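Local structure of effector protein Lem4 (lpg1101) (Legionella pneumophila subsp. pneumophila, 6CGK) at residues A[42-47]-A[55-60]; A[80-85]-A[108-113]; A[159-164]-A[176-181]. The protein removes phosphate from phosphotyrosine as a membrane-associated effector whose haloacid dehalogenase (HAD) domain, the part described here, binds magnesium. The protein carries 1 engineered substitution. All coordinates share one frame; numbering follows the deposited sequence. Where two conformers were deposited one is given.

Interaction 1. Residues A[42-47]-A[55-60]; sequences CEALST and MRYKNE
In the helical region that follows the first strand of the HAD domain, 19-23, the side chain of Tyr57 lies against one flank of helix 40-46, where Leu45 and Ala44 receive it. Leu45 supplies the larger aliphatic surface. Its CG sits over one face of the Tyr57 ring, and its CD2 comes 3.8 Å from Tyr57 CG and equally near CD1 and CB of the same tyrosine, at the root of the ring. The two side chains run past one another in opposite directions, so the leucine branch meets the base of the tyrosine while the phenol end travels on toward Ala44. There Ala44 CB approaches Tyr57 CE2 to 3.6 Å and Tyr57 OH to 3.7 Å, meeting the ring obliquely. A methyl group is short enough to let the phenol lie close to the helix backbone. Between helices 51-55 and 58-62 the chain makes a type I turn from Met55 to Lys58, closed by Lys58 N to Met55 O, and Tyr57 is its third residue; with CG opposite the carbonyl carbon (chi1 -75°), the ring leaves the turn toward helix 40-46. This part of the fold comes in the chain between strands 19-23 and 89-93, and helix 98-107 completes its apolar packing: Tyr100 and Ala103 touch Leu45, and Phe107 touches Tyr57. No hydrogen bond crosses between the segments. Within helix 40-46, Ser46 OG donates to Glu43 O at 2.7 Å, and Ser46 N reaches the same oxygen from the same face of its carbonyl plane.

Interaction 2. Residues A[80-85]-A[108-113]; sequences DVNKLH and ENIDHR
Asn82, near the C-terminal end of helix 72-82, reaches across to the backbone of Asp111 with the amide nitrogen of its side chain. The close part of the contact is this one hydrogen bond: Asn82 ND2 donates to Asp111 O at 2.9 Å. It is bent, with an N-H...O angle of 136°, and the acceptor lies 29° out of the asparagine amide plane. Asparagine suits the place because its short side chain ends in a neutral donor for a loop carbonyl. Alongside, Ile110 CG2 comes 3.9 Å from Asn82 ND2, while the buried isoleucine also packs on Leu78 of the same helix and on Leu105 of helix 98-107. The other side is looser and wetter. A water accepts from Asp111 N at 3.1 Å and, weakly, from Asn82 ND2, while the exposed Asp111 carboxylate folds forward over its own chain. Chi1 at 179° swings it away from the backbone N, and Asp111 OD1 takes a hydrogen bond from Arg113 N at 3.0 Å, from above the carboxylate plane. That bond defines an Asx turn, just beyond the Schellman motif whose positive-phi residue, Asn109, ends helix 98-107 on the way to edge strand 116-118 of the Rossmann-like sheet.

Interaction 3. Residues A[159-164]-A[176-181]; sequences DGEEMC and VKFHNE
Phe178 on edge strand 176-180 covers Gly160 and Cys164 of helix 157-169, a contact within the beta-alpha-beta unit of strand 150-154, helix 157-169 and strand 176-180, the last in the Rossmann-like HAD fold. Helix and strand segments run nearly antiparallel at 166°, their axes 9.3 Å apart at closest approach, as expected of a crossover helix that returns the chain over a face of the sheet to start the next parallel strand.

The sulfur-aromatic contact comes first. Cys164 SG stands over one face of the Phe178 ring, 3.8 Å from the ring centroid and 18° off the normal, displaced toward the CG end. A small, polarisable thiol packs well on the face of an aromatic ring.

Van der Waals packing, mostly against the helix backbone, makes up the rest. The trans chi1 of Phe178, 172°, extends the ring so that its far end meets the helix one turn before Cys164. Gly160, lacking a side chain, lets that end come right up to the main chain, and the CG of Glu161 stands nearby, at the margin of the contact.

Salt bridges outside the pair hold the neighbouring Asp159 to Lys132 and Arg95, and Asn180 ND2 bonds to the backbone O of Asp154, which binds magnesium in another structure of this protein though not in this model. At the glycine itself, Gly160 CA lies 3.7 Å from Phe178 CZ.

How the interactions relate
From the N terminus, strand 19-23 leads into the helical region where interaction 1 closes a short loop around helix 51-55. Helix 58-62 is then followed by helix 72-82, whose end opens interaction 2; this longer loop takes in strand 89-93 and helix 98-107 and closes just before edge strand 116-118. Interaction 3 comes last, joining helix 157-169 to the opposite edge strand, 176-180. The three are in series, so none encloses or crosses another. Helix 98-107 links the first two, since it touches both. Interaction 3 lies across the chain's centre from both, about 29 Å from interaction 1 and 22 Å from interaction 2 between centres.

Interaction 1. Residues A[42-47]-A[55-60]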
loop_
_atom_site.group_PDB
_atom_site.type_symbol
_atom_site.label_atom_id
_atom_site.label_comp_id
_atom_site.label_asym_id
_atom_site.label_seq_id
_atom_site.Cartn_x
_atom_site.Cartn_y
_atom_site.Cartn_z
ATOM N N CYS A 42 13.605 11.638 -1.023
ATOM C CA CYS A 42 12.908 10.768 -1.946
ATOM C C CYS A 42 13.691 10.640 -3.254
ATOM O O CYS A 42 13.884 9.527 -3.752
ATOM C CB CYS A 42 11.509 11.325 -2.149
ATOM S SG CYS A 42 10.474 10.345 -3.165
ATOM N N GLU A 43 14.206 11.761 -3.788
ATOM C CA GLU A 43 15.009 11.671 -4.996
ATOM C C GLU A 43 16.270 10.831 -4.753
ATOM O O GLU A 43 16.668 10.030 -5.608
ATOM C CB GLU A 43 15.355 13.074 -5.478
ATOM C CG GLU A 43 16.397 13.063 -6.533
ATOM C CD GLU A 43 15.842 12.691 -7.898
ATOM O OE1 GLU A 43 16.680 12.357 -8.768
ATOM O OE2 GLU A 43 14.591 12.717 -8.100
ATOM N N ALA A 44 16.936 11.021 -3.607
ATOM C CA ALA A 44 18.147 10.256 -3.331
ATOM C C ALA A 44 17.850 8.755 -3.234
ATOM O O ALA A 44 18.596 7.926 -3.771
ATOM C CB ALA A 44 18.779 10.741 -2.024
ATOM N N LEU A 45 16.772 8.389 -2.556
ATOM C CA LEU A 45 16.467 6.953 -2.399
ATOM C C LEU A 45 15.978 6.314 -3.702
ATOM O O LEU A 45 16.061 5.085 -3.856
ATOM C CB LEU A 45 15.428 6.735 -1.301
ATOM C CG LEU A 45 16.043 6.703 0.103
ATOM C CD1 LEU A 45 15.030 6.959 1.219
ATOM C CD2 LEU A 45 16.758 5.374 0.339
ATOM N N SER A 46 15.516 7.114 -4.653
ATOM C CA SER A 46 14.839 6.537 -5.819
ATOM C C SER A 46 15.723 5.532 -6.554
ATOM O O SER A 46 15.225 4.550 -7.124
ATOM C CB SER A 46 14.408 7.668 -6.774
ATOM O OG SER A 46 15.528 8.370 -7.345
ATOM N N THR A 47 17.029 5.782 -6.599
ATOM C CA THR A 47 17.939 4.942 -7.360
ATOM C C THR A 47 18.639 3.888 -6.500
ATOM O O THR A 47 19.577 3.236 -6.975
ATOM C CB THR A 47 18.977 5.810 -8.069
ATOM O OG1 THR A 47 19.627 6.665 -7.128
ATOM C CG2 THR A 47 18.304 6.707 -9.084
ATOM N N MET A 55 19.626 1.265 3.281
ATOM C CA MET A 55 19.719 1.356 4.736
ATOM C C MET A 55 20.649 2.470 5.178
ATOM O O MET A 55 20.596 2.904 6.340
ATOM C CB MET A 55 20.179 0.016 5.321
ATOM C CG MET A 55 19.055 -1.053 5.275
ATOM S SD MET A 55 17.619 -0.529 6.256
ATOM C CE MET A 55 18.505 0.276 7.556
ATOM N N ARG A 56 21.530 2.925 4.293
ATOM C CA ARG A 56 22.394 4.037 4.672
ATOM C C ARG A 56 21.609 5.313 4.946
ATOM O O ARG A 56 22.135 6.217 5.623
ATOM C CB ARG A 56 23.401 4.272 3.554
ATOM C CG ARG A 56 24.392 3.160 3.474
ATOM C CD ARG A 56 25.548 3.502 2.553
ATOM N NE ARG A 56 26.410 2.330 2.468
ATOM C CZ ARG A 56 26.473 1.546 1.404
ATOM N NH1 ARG A 56 25.760 1.847 0.331
ATOM N NH2 ARG A 56 27.261 0.493 1.399
ATOM N N TYR A 57 20.399 5.426 4.393
ATOM C CA TYR A 57 19.504 6.562 4.600
ATOM C C TYR A 57 18.678 6.478 5.886
ATOM O O TYR A 57 17.941 7.429 6.184
ATOM C CB TYR A 57 18.578 6.703 3.375
ATOM C CG TYR A 57 19.376 7.283 2.231
ATOM C CD1 TYR A 57 20.198 6.472 1.445
ATOM C CD2 TYR A 57 19.413 8.667 2.009
ATOM C CE1 TYR A 57 20.979 7.026 0.413
ATOM C CE2 TYR A 57 20.183 9.227 0.975
ATOM C CZ TYR A 57 20.972 8.397 0.198
ATOM O OH TYR A 57 21.763 8.947 -0.790
ATOM N N LYS A 58 18.790 5.404 6.677
ATOM C CA LYS A 58 17.900 5.293 7.825
ATOM C C LYS A 58 18.104 6.437 8.808
ATOM O O LYS A 58 17.132 6.959 9.371
ATOM C CB LYS A 58 18.091 3.963 8.545
ATOM C CG LYS A 58 17.003 3.747 9.612
ATOM C CD LYS A 58 17.100 2.365 10.282
ATOM C CE LYS A 58 16.098 2.207 11.431
ATOM N NZ LYS A 58 16.187 3.214 12.509
ATOM N N ASN A 59 19.359 6.835 9.046
ATOM C CA ASN A 59 19.618 7.904 10.006
ATOM C C ASN A 59 18.992 9.212 9.541
ATOM O O ASN A 59 18.344 9.916 10.325
ATOM C CB ASN A 59 21.121 8.074 10.210
ATOM C CG ASN A 59 21.462 9.264 11.105
ATOM O OD1 ASN A 59 20.687 9.643 11.989
ATOM N ND2 ASN A 59 22.627 9.843 10.884
ATOM N N GLU A 60 19.137 9.540 8.252
ATOM C CA GLU A 60 18.482 10.752 7.754
ATOM C C GLU A 60 16.959 10.644 7.858
ATOM O O GLU A 60 16.287 11.610 8.250
ATOM C CB GLU A 60 18.908 11.034 6.316
ATOM C CG GLU A 60 18.167 12.253 5.703
ATOM C CD GLU A 60 18.628 12.588 4.300
ATOM O OE1 GLU A 60 19.607 11.972 3.843
ATOM O OE2 GLU A 60 17.992 13.454 3.633
#

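Interaction 2. Residues A[80-85]-A[108-113]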
loop_
_atom_site.group_PDB
_atom_site.type_symbol
_atom_site.label_atom_id
_atom_site.label_comp_id
_atom_site.label_asym_id
_atom_site.label_seq_id
_atom_site.Cartn_x
_atom_site.Cartn_y
_atom_site.Cartn_z
ATOM N N ASP A 80 0.480 -6.546 11.105
ATOM C CA ASP A 80 -0.604 -7.467 11.448
ATOM C C ASP A 80 -1.165 -8.147 10.208
ATOM O O ASP A 80 -1.440 -9.359 10.228
ATOM C CB ASP A 80 -1.735 -6.740 12.178
ATOM C CG ASP A 80 -1.383 -6.364 13.613
ATOM O OD1 ASP A 80 -0.457 -6.961 14.227
ATOM O OD2 ASP A 80 -2.066 -5.453 14.129
ATOM N N VAL A 81 -1.404 -7.379 9.138
ATOM C CA VAL A 81 -2.012 -7.960 7.939
ATOM C C VAL A 81 -1.021 -8.886 7.239
ATOM O O VAL A 81 -1.422 -9.883 6.637
ATOM C CB VAL A 81 -2.522 -6.848 6.992
ATOM C CG1 VAL A 81 -3.043 -7.454 5.677
ATOM C CG2 VAL A 81 -3.633 -6.052 7.651
ATOM N N ASN A 82 0.285 -8.587 7.307
ATOM C CA ASN A 82 1.287 -9.525 6.790
ATOM C C ASN A 82 1.103 -10.916 7.378
ATOM O O ASN A 82 1.336 -11.929 6.699
ATOM C CB ASN A 82 2.701 -9.032 7.120
ATOM C CG ASN A 82 3.283 -8.107 6.059
ATOM O OD1 ASN A 82 2.831 -8.052 4.904
ATOM N ND2 ASN A 82 4.309 -7.350 6.461
ATOM N N LYS A 83 0.721 -10.996 8.656
ATOM C CA LYS A 83 0.563 -12.306 9.280
ATOM C C LYS A 83 -0.660 -13.047 8.741
ATOM O O LYS A 83 -0.734 -14.268 8.889
ATOM C CB LYS A 83 0.478 -12.179 10.807
ATOM C CG LYS A 83 1.754 -11.608 11.491
ATOM C CD LYS A 83 1.510 -11.248 12.977
ATOM C CE LYS A 83 2.763 -10.805 13.734
ATOM N NZ LYS A 83 3.034 -9.328 13.587
ATOM N N LEU A 84 -1.606 -12.339 8.116
ATOM C CA LEU A 84 -2.759 -12.997 7.509
ATOM C C LEU A 84 -2.469 -13.524 6.115
ATOM O O LEU A 84 -3.368 -14.095 5.492
ATOM C CB LEU A 84 -3.951 -12.043 7.434
ATOM C CG LEU A 84 -4.430 -11.410 8.738
ATOM C CD1 LEU A 84 -5.564 -10.442 8.405
ATOM C CD2 LEU A 84 -4.880 -12.478 9.728
ATOM N N HIS A 85 -1.263 -13.314 5.602
ATOM C CA HIS A 85 -0.908 -13.863 4.302
ATOM C C HIS A 85 -0.916 -15.388 4.380
ATOM O O HIS A 85 -0.465 -15.957 5.382
ATOM C CB HIS A 85 0.476 -13.352 3.897
ATOM C CG HIS A 85 0.889 -13.726 2.507
ATOM N ND1 HIS A 85 1.532 -14.910 2.217
ATOM C CD2 HIS A 85 0.778 -13.058 1.332
ATOM C CE1 HIS A 85 1.794 -14.958 0.923
ATOM N NE2 HIS A 85 1.336 -13.855 0.362
ATOM N N GLU A 108 11.350 0.682 8.939
ATOM C CA GLU A 108 10.405 0.358 9.994
ATOM C C GLU A 108 10.348 -1.138 10.289
ATOM O O GLU A 108 9.491 -1.574 11.070
ATOM C CB GLU A 108 9.015 0.868 9.599
ATOM C CG GLU A 108 8.994 2.361 9.303
ATOM C CD GLU A 108 8.964 3.191 10.555
ATOM O OE1 GLU A 108 8.713 2.590 11.614
ATOM O OE2 GLU A 108 9.197 4.430 10.504
ATOM N N ASN A 109 11.230 -1.930 9.682
ATOM C CA ASN A 109 11.308 -3.373 9.946
ATOM C C ASN A 109 9.988 -4.060 9.594
ATOM O O ASN A 109 9.530 -4.976 10.298
ATOM C CB ASN A 109 11.732 -3.655 11.393
ATOM C CG ASN A 109 12.320 -5.050 11.573
ATOM O OD1 ASN A 109 12.824 -5.663 10.626
ATOM N ND2 ASN A 109 12.283 -5.537 12.791
ATOM N N ILE A 110 9.390 -3.610 8.498
ATOM C CA ILE A 110 8.195 -4.231 7.923
ATOM C C ILE A 110 8.613 -5.111 6.761
ATOM O O ILE A 110 9.254 -4.650 5.815
ATOM C CB ILE A 110 7.193 -3.174 7.449
ATOM C CG1 ILE A 110 6.729 -2.328 8.630
ATOM C CG2 ILE A 110 5.983 -3.866 6.757
ATOM C CD1 ILE A 110 6.124 -1.004 8.194
ATOM N N ASP A 111 8.224 -6.376 6.816
ATOM C CA ASP A 111 8.536 -7.293 5.741
ATOM C C ASP A 111 7.695 -6.938 4.520
ATOM O O ASP A 111 6.492 -6.692 4.636
ATOM C CB ASP A 111 8.233 -8.723 6.232
ATOM C CG ASP A 111 8.487 -9.788 5.192
ATOM O OD1 ASP A 111 9.211 -9.553 4.214
ATOM O OD2 ASP A 111 7.990 -10.922 5.416
ATOM N N HIS A 112 8.335 -6.828 3.358
ATOM C CA HIS A 112 7.601 -6.525 2.146
ATOM C C HIS A 112 7.744 -7.641 1.107
ATOM O O HIS A 112 7.310 -7.467 -0.040
ATOM C CB HIS A 112 7.982 -5.111 1.622
ATOM C CG HIS A 112 9.418 -4.924 1.239
ATOM N ND1 HIS A 112 9.935 -5.362 0.041
ATOM C CD2 HIS A 112 10.437 -4.272 1.866
ATOM C CE1 HIS A 112 11.212 -5.038 -0.044
ATOM N NE2 HIS A 112 11.546 -4.382 1.058
ATOM N N ARG A 113 8.270 -8.802 1.509
ATOM C CA ARG A 113 8.463 -9.928 0.600
ATOM C C ARG A 113 7.190 -10.247 -0.173
ATOM O O ARG A 113 7.248 -10.600 -1.355
ATOM C CB ARG A 113 8.896 -11.175 1.373
HETATM O O HOH W 1 6.381 -7.446 9.073
#

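Interaction 3. Residues A[159-164]-A[176-181]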
loop_
_atom_site.group_PDB
_atom_site.type_symbol
_atom_site.label_atom_id
_atom_site.label_comp_id
_atom_site.label_asym_id
_atom_site.label_seq_id
_atom_site.Cartn_x
_atom_site.Cartn_y
_atom_site.Cartn_z
ATOM N N ASP A 159 -7.959 10.036 -6.312
ATOM C CA ASP A 159 -7.186 8.808 -6.445
ATOM C C ASP A 159 -7.948 7.625 -5.894
ATOM O O ASP A 159 -7.949 6.543 -6.489
ATOM C CB ASP A 159 -5.863 8.926 -5.686
ATOM C CG ASP A 159 -4.770 9.510 -6.519
ATOM O OD1 ASP A 159 -5.007 10.580 -7.123
ATOM O OD2 ASP A 159 -3.688 8.888 -6.568
ATOM N N GLY A 160 -8.568 7.802 -4.726
ATOM C CA GLY A 160 -9.273 6.698 -4.112
ATOM C C GLY A 160 -10.407 6.213 -4.986
ATOM O O GLY A 160 -10.596 5.007 -5.166
ATOM N N GLU A 161 -11.156 7.153 -5.568
ATOM C CA GLU A 161 -12.219 6.785 -6.488
ATOM C C GLU A 161 -11.659 6.161 -7.752
ATOM O O GLU A 161 -12.306 5.297 -8.348
ATOM C CB GLU A 161 -13.066 8.013 -6.798
ATOM C CG GLU A 161 -13.818 8.464 -5.572
ATOM C CD GLU A 161 -14.638 9.699 -5.807
ATOM O OE1 GLU A 161 -14.392 10.405 -6.814
ATOM O OE2 GLU A 161 -15.532 9.960 -4.974
ATOM N N GLU A 162 -10.455 6.566 -8.166
ATOM C CA GLU A 162 -9.824 5.904 -9.301
ATOM C C GLU A 162 -9.623 4.419 -9.028
ATOM O O GLU A 162 -9.861 3.588 -9.911
ATOM C CB GLU A 162 -8.490 6.560 -9.630
ATOM C CG GLU A 162 -8.616 7.886 -10.335
ATOM C CD GLU A 162 -9.371 7.744 -11.649
ATOM O OE1 GLU A 162 -10.619 7.634 -11.610
ATOM O OE2 GLU A 162 -8.717 7.715 -12.716
ATOM N N MET A 163 -9.158 4.065 -7.826
ATOM C CA MET A 163 -9.014 2.645 -7.498
ATOM C C MET A 163 -10.377 1.973 -7.352
ATOM O O MET A 163 -10.583 0.860 -7.857
ATOM C CB MET A 163 -8.163 2.469 -6.233
ATOM C CG MET A 163 -6.685 2.870 -6.417
ATOM S SD MET A 163 -5.625 2.424 -5.044
ATOM C CE MET A 163 -6.078 3.675 -3.851
ATOM N N CYS A 164 -11.333 2.641 -6.696
ATOM C CA CYS A 164 -12.707 2.131 -6.663
ATOM C C CYS A 164 -13.269 1.929 -8.068
ATOM O O CYS A 164 -13.923 0.920 -8.344
ATOM C CB CYS A 164 -13.620 3.082 -5.898
ATOM S SG CYS A 164 -13.315 3.225 -4.168
ATOM N N VAL A 176 -16.719 -3.947 -0.903
ATOM C CA VAL A 176 -15.613 -3.000 -0.817
ATOM C C VAL A 176 -15.782 -2.152 0.429
ATOM O O VAL A 176 -16.890 -1.703 0.742
ATOM C CB VAL A 176 -15.544 -2.102 -2.064
ATOM C CG1 VAL A 176 -14.326 -1.211 -2.003
ATOM C CG2 VAL A 176 -15.521 -2.953 -3.321
ATOM N N LYS A 177 -14.680 -1.920 1.133
ATOM C CA LYS A 177 -14.614 -0.897 2.166
ATOM C C LYS A 177 -13.639 0.154 1.672
ATOM O O LYS A 177 -12.489 -0.166 1.367
ATOM C CB LYS A 177 -14.159 -1.476 3.510
ATOM C CG LYS A 177 -15.203 -2.350 4.183
ATOM C CD LYS A 177 -16.256 -1.516 4.906
ATOM C CE LYS A 177 -17.265 -2.408 5.620
ATOM N NZ LYS A 177 -17.996 -1.689 6.704
ATOM N N PHE A 178 -14.100 1.392 1.566
ATOM C CA PHE A 178 -13.288 2.469 1.025
ATOM C C PHE A 178 -13.123 3.528 2.098
ATOM O O PHE A 178 -14.118 4.023 2.638
ATOM C CB PHE A 178 -13.925 3.061 -0.232
ATOM C CG PHE A 178 -13.245 4.295 -0.730
ATOM C CD1 PHE A 178 -11.857 4.370 -0.787
ATOM C CD2 PHE A 178 -13.986 5.387 -1.147
ATOM C CE1 PHE A 178 -11.228 5.517 -1.246
ATOM C CE2 PHE A 178 -13.364 6.539 -1.616
ATOM C CZ PHE A 178 -11.986 6.607 -1.666
ATOM N N HIS A 179 -11.874 3.860 2.414
ATOM C CA HIS A 179 -11.566 4.855 3.431
ATOM C C HIS A 179 -10.705 5.947 2.821
ATOM O O HIS A 179 -9.608 5.680 2.314
ATOM C CB HIS A 179 -10.887 4.203 4.631
ATOM C CG HIS A 179 -11.720 3.125 5.244
ATOM N ND1 HIS A 179 -12.859 3.397 5.971
ATOM C CD2 HIS A 179 -11.621 1.778 5.187
ATOM C CE1 HIS A 179 -13.414 2.262 6.357
ATOM N NE2 HIS A 179 -12.681 1.264 5.896
ATOM N N ASN A 180 -11.227 7.163 2.844
ATOM C CA ASN A 180 -10.513 8.353 2.408
ATOM C C ASN A 180 -10.442 9.256 3.628
ATOM O O ASN A 180 -11.479 9.692 4.140
ATOM C CB ASN A 180 -11.238 9.019 1.237
ATOM C CG ASN A 180 -10.624 10.333 0.841
ATOM O OD1 ASN A 180 -11.324 11.335 0.708
ATOM N ND2 ASN A 180 -9.305 10.349 0.669
ATOM N N GLU A 181 -9.229 9.474 4.133
ATOM C CA GLU A 181 -9.023 10.291 5.319
ATOM C C GLU A 181 -7.811 11.180 5.088
ATOM O O GLU A 181 -6.975 10.906 4.222
ATOM C CB GLU A 181 -8.830 9.418 6.579
ATOM C CG GLU A 181 -9.989 8.474 6.878
ATOM C CD GLU A 181 -11.187 9.171 7.492
ATOM O OE1 GLU A 181 -11.087 10.374 7.795
ATOM O OE2 GLU A 181 -12.237 8.514 7.669
#